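Local coordinates for protein KmHsv2 (Kluyveromyces marxianus, PDB 3VU4) that probably binds phosphoinositides through a seven-bladed beta-propeller of the PROPPIN type, like the autophagy protein Atg18, at residues V22-F27 / S62-L67; I97-P102 / V115-V120. All blocks are in the same frame, centred on the assembly; numbering follows the deposited sequence.

Contact 1. Residues V22-F27 / S62-L67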
loop_
_atom_site.group_PDB
_atom_site.type_symbol
_atom_site.label_atom_id
_atom_site.label_comp_id
_atom_site.label_asym_id
_atom_site.label_seq_id
_atom_site.Cartn_x
_atom_site.Cartn_y
_atom_site.Cartn_z
ATOM N N VAL A 22 3.730 4.532 -18.264
ATOM C CA VAL A 22 3.833 3.505 -17.245
ATOM C C VAL A 22 2.474 2.797 -17.252
ATOM O O VAL A 22 1.433 3.444 -17.203
ATOM C CB VAL A 22 4.112 4.148 -15.881
ATOM C CG1 VAL A 22 4.030 3.114 -14.767
ATOM C CG2 VAL A 22 5.477 4.781 -15.914
ATOM N N THR A 23 2.476 1.474 -17.342
ATOM C CA THR A 23 1.218 0.741 -17.376
ATOM C C THR A 23 0.867 0.147 -16.013
ATOM O O THR A 23 -0.251 -0.325 -15.793
ATOM C CB THR A 23 1.264 -0.381 -18.446
ATOM O OG1 THR A 23 2.448 -1.171 -18.270
ATOM C CG2 THR A 23 1.278 0.226 -19.845
ATOM N N ASP A 24 1.832 0.182 -15.099
ATOM C CA ASP A 24 1.640 -0.328 -13.750
ATOM C C ASP A 24 2.937 -0.136 -12.979
ATOM O O ASP A 24 4.019 -0.088 -13.569
ATOM C CB ASP A 24 1.256 -1.812 -13.779
ATOM C CG ASP A 24 0.686 -2.299 -12.451
ATOM O OD1 ASP A 24 -0.076 -1.542 -11.814
ATOM O OD2 ASP A 24 0.981 -3.444 -12.055
ATOM N N TYR A 25 2.815 -0.000 -11.664
ATOM C CA TYR A 25 3.966 0.186 -10.795
ATOM C C TYR A 25 3.556 -0.254 -9.400
ATOM O O TYR A 25 2.390 -0.149 -9.030
ATOM C CB TYR A 25 4.418 1.652 -10.793
ATOM C CG TYR A 25 3.379 2.644 -10.315
ATOM C CD1 TYR A 25 2.157 2.786 -10.982
ATOM C CD2 TYR A 25 3.621 3.453 -9.198
ATOM C CE1 TYR A 25 1.194 3.708 -10.547
ATOM C CE2 TYR A 25 2.672 4.381 -8.754
ATOM C CZ TYR A 25 1.462 4.500 -9.429
ATOM O OH TYR A 25 0.518 5.396 -8.985
ATOM N N GLU A 26 4.510 -0.753 -8.626
ATOM C CA GLU A 26 4.201 -1.233 -7.292
ATOM C C GLU A 26 5.493 -1.407 -6.498
ATOM O O GLU A 26 6.550 -1.659 -7.078
ATOM C CB GLU A 26 3.451 -2.564 -7.415
ATOM C CG GLU A 26 2.878 -3.107 -6.128
ATOM C CD GLU A 26 1.949 -2.124 -5.459
ATOM O OE1 GLU A 26 2.459 -1.164 -4.837
ATOM O OE2 GLU A 26 0.715 -2.304 -5.564
ATOM N N PHE A 27 5.405 -1.248 -5.177
ATOM C CA PHE A 27 6.560 -1.398 -4.292
ATOM C C PHE A 27 6.709 -2.865 -3.895
ATOM O O PHE A 27 5.745 -3.626 -3.976
ATOM C CB PHE A 27 6.354 -0.581 -3.015
ATOM C CG PHE A 27 6.215 0.882 -3.249
ATOM C CD1 PHE A 27 7.337 1.702 -3.291
ATOM C CD2 PHE A 27 4.956 1.446 -3.454
ATOM C CE1 PHE A 27 7.212 3.057 -3.533
ATOM C CE2 PHE A 27 4.823 2.801 -3.697
ATOM C CZ PHE A 27 5.954 3.609 -3.738
ATOM N N SER A 62 1.044 -5.492 -18.549
ATOM C CA SER A 62 -0.183 -4.919 -18.032
ATOM C C SER A 62 -0.162 -4.763 -16.505
ATOM O O SER A 62 -0.818 -3.872 -15.940
ATOM C CB SER A 62 -1.340 -5.819 -18.460
ATOM O OG SER A 62 -2.450 -5.676 -17.602
ATOM N N LYS A 63 0.598 -5.637 -15.850
ATOM C CA LYS A 63 0.709 -5.642 -14.404
ATOM C C LYS A 63 2.062 -6.239 -14.022
ATOM O O LYS A 63 2.541 -7.176 -14.663
ATOM C CB LYS A 63 -0.444 -6.461 -13.823
ATOM C CG LYS A 63 -0.466 -6.580 -12.311
ATOM C CD LYS A 63 -1.885 -6.807 -11.864
ATOM C CE LYS A 63 -2.715 -5.589 -12.228
ATOM N NZ LYS A 63 -4.170 -5.825 -12.111
ATOM N N VAL A 64 2.682 -5.702 -12.979
ATOM C CA VAL A 64 3.987 -6.194 -12.579
ATOM C C VAL A 64 4.192 -6.177 -11.051
ATOM O O VAL A 64 3.805 -5.231 -10.366
ATOM C CB VAL A 64 5.089 -5.365 -13.305
ATOM C CG1 VAL A 64 5.077 -3.916 -12.813
ATOM C CG2 VAL A 64 6.443 -6.005 -13.112
ATOM N N ARG A 65 4.793 -7.245 -10.530
ATOM C CA ARG A 65 5.053 -7.388 -9.092
ATOM C C ARG A 65 6.437 -7.979 -8.862
ATOM O O ARG A 65 7.004 -8.621 -9.752
ATOM C CB ARG A 65 4.030 -8.334 -8.456
ATOM C CG ARG A 65 2.586 -7.894 -8.567
ATOM C CD ARG A 65 2.271 -6.785 -7.595
ATOM N NE ARG A 65 0.863 -6.426 -7.659
ATOM C CZ ARG A 65 0.359 -5.531 -8.499
ATOM N NH1 ARG A 65 1.160 -4.889 -9.343
ATOM N NH2 ARG A 65 -0.949 -5.301 -8.515
ATOM N N MET A 66 6.992 -7.763 -7.675
ATOM C CA MET A 66 8.290 -8.346 -7.372
ATOM C C MET A 66 8.275 -9.009 -5.995
ATOM O O MET A 66 7.444 -8.682 -5.144
ATOM C CB MET A 66 9.403 -7.297 -7.482
ATOM C CG MET A 66 9.528 -6.310 -6.349
ATOM S SD MET A 66 10.787 -5.055 -6.756
ATOM C CE MET A 66 12.315 -5.949 -6.385
ATOM N N LEU A 67 9.171 -9.971 -5.792
ATOM C CA LEU A 67 9.246 -10.681 -4.520
ATOM C C LEU A 67 10.488 -10.277 -3.743
ATOM O O LEU A 67 11.593 -10.700 -4.067
ATOM C CB LEU A 67 9.263 -12.193 -4.747
ATOM C CG LEU A 67 9.425 -13.020 -3.464
ATOM C CD1 LEU A 67 8.207 -12.830 -2.562
ATOM C CD2 LEU A 67 9.595 -14.485 -3.822
HETATM O O HOH W 1 -1.682 -2.830 -10.160
HETATM O O HOH W 2 5.518 -5.808 -6.257
#
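Strands 24-27 and 63-66 belong to separate sheets and run nearly parallel, their axes 18° apart and 6.0 Å at closest approach; the D24 side chain bridges them. With CG anti to the backbone N (chi1 -165°), D24 OD2 is put at the other strand. It takes the V64 amide on its anti lone pair (V64 N to D24 OD2 3.0 Å, 159° at the hydrogen). The syn lone pair of D24 OD2 receives R65 NH1 at 3.1 Å, nearly in the guanidinium plane, a salt bridge. The other oxygen joins through water, which donates to D24 OD1 and accepts from R65 NH2. R65 is held further by NH1 to V64 O (2.9 Å) and NE to L106 O. Apolar packing is slighter: E26 CG lies over a guanidinium face, 4.0 Å from R65 CD. An alanine here in place of R65 removes the salt bridge and the bond to L106 O, and would probably leave the V64 amide as the main direct hold on D24 OD2. S62 and K63 both face V76, a classic beta bulge. Each strand is the first of its four-stranded blade, the position that lines the central channel of a beta-propeller, so the pair joins neighbouring blades there.

Contact 2. Residues I97-P102 / V115-V120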
loop_
_atom_site.group_PDB
_atom_site.type_symbol
_atom_site.label_atom_id
_atom_site.label_comp_id
_atom_site.label_asym_id
_atom_site.label_seq_id
_atom_site.Cartn_x
_atom_site.Cartn_y
_atom_site.Cartn_z
ATOM N N ILE A 97 0.442 -19.353 -14.524
ATOM C CA ILE A 97 -0.727 -19.677 -13.718
ATOM C C ILE A 97 -1.897 -18.986 -14.392
ATOM O O ILE A 97 -1.817 -17.802 -14.714
ATOM C CB ILE A 97 -0.573 -19.169 -12.271
ATOM C CG1 ILE A 97 0.623 -19.852 -11.608
ATOM C CG2 ILE A 97 -1.832 -19.459 -11.483
ATOM C CD1 ILE A 97 0.984 -19.278 -10.249
ATOM N N LYS A 98 -2.977 -19.721 -14.627
ATOM C CA LYS A 98 -4.129 -19.141 -15.301
ATOM C C LYS A 98 -5.385 -19.153 -14.459
ATOM O O LYS A 98 -5.643 -20.095 -13.713
ATOM C CB LYS A 98 -4.410 -19.884 -16.605
ATOM C CG LYS A 98 -5.485 -19.221 -17.448
ATOM C CD LYS A 98 -6.109 -20.195 -18.432
ATOM C CE LYS A 98 -7.004 -19.470 -19.423
ATOM N NZ LYS A 98 -6.213 -18.605 -20.351
ATOM N N VAL A 99 -6.176 -18.097 -14.591
ATOM C CA VAL A 99 -7.419 -17.991 -13.849
ATOM C C VAL A 99 -8.568 -17.779 -14.831
ATOM O O VAL A 99 -8.338 -17.472 -15.998
ATOM C CB VAL A 99 -7.344 -16.851 -12.818
ATOM C CG1 VAL A 99 -6.337 -17.210 -11.746
ATOM C CG2 VAL A 99 -6.935 -15.559 -13.498
ATOM N N ASP A 100 -9.798 -17.949 -14.358
ATOM C CA ASP A 100 -10.973 -17.826 -15.213
ATOM C C ASP A 100 -11.379 -16.431 -15.672
ATOM O O ASP A 100 -12.109 -16.295 -16.651
ATOM C CB ASP A 100 -12.171 -18.499 -14.540
ATOM C CG ASP A 100 -11.893 -19.945 -14.195
ATOM O OD1 ASP A 100 -11.417 -20.685 -15.091
ATOM O OD2 ASP A 100 -12.148 -20.336 -13.032
ATOM N N ALA A 101 -10.924 -15.400 -14.973
ATOM C CA ALA A 101 -11.263 -14.033 -15.350
ATOM C C ALA A 101 -9.979 -13.210 -15.341
ATOM O O ALA A 101 -8.949 -13.685 -14.871
ATOM C CB ALA A 101 -12.277 -13.462 -14.374
ATOM N N PRO A 102 -10.018 -11.970 -15.861
ATOM C CA PRO A 102 -8.805 -11.141 -15.878
ATOM C C PRO A 102 -8.253 -10.948 -14.463
ATOM O O PRO A 102 -9.017 -10.772 -13.516
ATOM C CB PRO A 102 -9.292 -9.826 -16.479
ATOM C CG PRO A 102 -10.484 -10.223 -17.290
ATOM C CD PRO A 102 -11.166 -11.229 -16.412
ATOM N N VAL A 115 -3.925 -14.363 -5.938
ATOM C CA VAL A 115 -4.456 -13.835 -7.202
ATOM C C VAL A 115 -5.987 -13.689 -7.195
ATOM O O VAL A 115 -6.700 -14.659 -6.930
ATOM C CB VAL A 115 -4.093 -14.773 -8.396
ATOM C CG1 VAL A 115 -4.594 -14.177 -9.703
ATOM C CG2 VAL A 115 -2.593 -15.009 -8.448
ATOM N N SER A 116 -6.496 -12.497 -7.492
ATOM C CA SER A 116 -7.941 -12.312 -7.520
ATOM C C SER A 116 -8.385 -11.966 -8.927
ATOM O O SER A 116 -7.652 -11.344 -9.695
ATOM C CB SER A 116 -8.394 -11.214 -6.548
ATOM O OG SER A 116 -8.092 -9.917 -7.032
ATOM N N TYR A 117 -9.597 -12.382 -9.258
ATOM C CA TYR A 117 -10.166 -12.145 -10.567
ATOM C C TYR A 117 -11.652 -12.291 -10.377
ATOM O O TYR A 117 -12.093 -13.156 -9.626
ATOM C CB TYR A 117 -9.665 -13.194 -11.563
ATOM C CG TYR A 117 -9.692 -14.605 -11.020
ATOM C CD1 TYR A 117 -8.718 -15.046 -10.117
ATOM C CD2 TYR A 117 -10.698 -15.494 -11.393
ATOM C CE1 TYR A 117 -8.745 -16.342 -9.598
ATOM C CE2 TYR A 117 -10.737 -16.796 -10.880
ATOM C CZ TYR A 117 -9.758 -17.211 -9.982
ATOM O OH TYR A 117 -9.806 -18.483 -9.461
ATOM N N GLY A 118 -12.430 -11.466 -11.056
ATOM C CA GLY A 118 -13.864 -11.553 -10.877
ATOM C C GLY A 118 -14.120 -11.356 -9.398
ATOM O O GLY A 118 -13.656 -10.370 -8.815
ATOM N N ASP A 119 -14.832 -12.289 -8.777
ATOM C CA ASP A 119 -15.107 -12.173 -7.352
ATOM C C ASP A 119 -14.528 -13.355 -6.590
ATOM O O ASP A 119 -15.115 -13.843 -5.623
ATOM C CB ASP A 119 -16.613 -12.049 -7.102
ATOM C CG ASP A 119 -17.381 -13.263 -7.550
ATOM O OD1 ASP A 119 -16.768 -14.170 -8.159
ATOM O OD2 ASP A 119 -18.604 -13.305 -7.292
ATOM N N VAL A 120 -13.348 -13.786 -7.022
ATOM C CA VAL A 120 -12.661 -14.910 -6.409
ATOM C C VAL A 120 -11.203 -14.583 -6.065
ATOM O O VAL A 120 -10.548 -13.801 -6.755
ATOM C CB VAL A 120 -12.665 -16.123 -7.373
ATOM C CG1 VAL A 120 -11.918 -17.296 -6.756
ATOM C CG2 VAL A 120 -14.094 -16.507 -7.717
HETATM O O HOH W 3 -11.329 -9.792 -13.139
#
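The backbones approach at one point, A101 CA lying 5.3 Å from Y117 CA, where the chain leaving strand 92-98 passes the hairpin formed by strands 112-117 and 120-125. In beta-propeller terms this is the link from the last strand of one blade to the first of the next, packed on a hairpin of that next blade. The turn is a tight two-residue one: Y117 and V120 exchange both backbone hydrogen bonds, with G118 and D119 at the tip and G118 at positive phi (57°).

Y117 makes the largest contribution to the packing. Its CG sits between the backbone N and the carbonyl carbon (chi1 45°), which turns the ring toward the linking chain. V99 lies over one face in a CH-pi contact, its CB 3.5 Å from the centroid of the Y117 ring and 9° off the normal. V120 CB covers the opposite face toward the rim, so the ring is sandwiched between linker and hairpin. At the far end, Y117 OH bonds to S122 OG.

Two further apolar contacts extend the packing: V99 CG1 meets V115 CG1 at 4.1 Å, and A101 CB meets Y117 CB at 3.8 Å. The polar crossing is made by water, which donates to P102 O and accepts from G118 N at 2.9 Å.

Overall arrangement
Both contacts reach the sheet formed by strands 63-66, 72-76, 82-87 and 92-98, at its two edges: contact 1 uses the first strand and contact 2 the chain leaving the last. Each therefore joins this blade to a different neighbour. Their centres are about 17 Å apart and their nearest atoms about 7 Å, so they do not touch. Contact 1 is nearer the centre of the chain (about 13 Å against 21 Å), yet it is a surface contact with one buried residue among seven; contact 2 is partly buried, with four among eight. Both use bridging water. Contact 1 adds a salt bridge and direct hydrogen bonds, whereas contact 2 has no direct hydrogen bond between its segments and rests on apolar and ring-face packing.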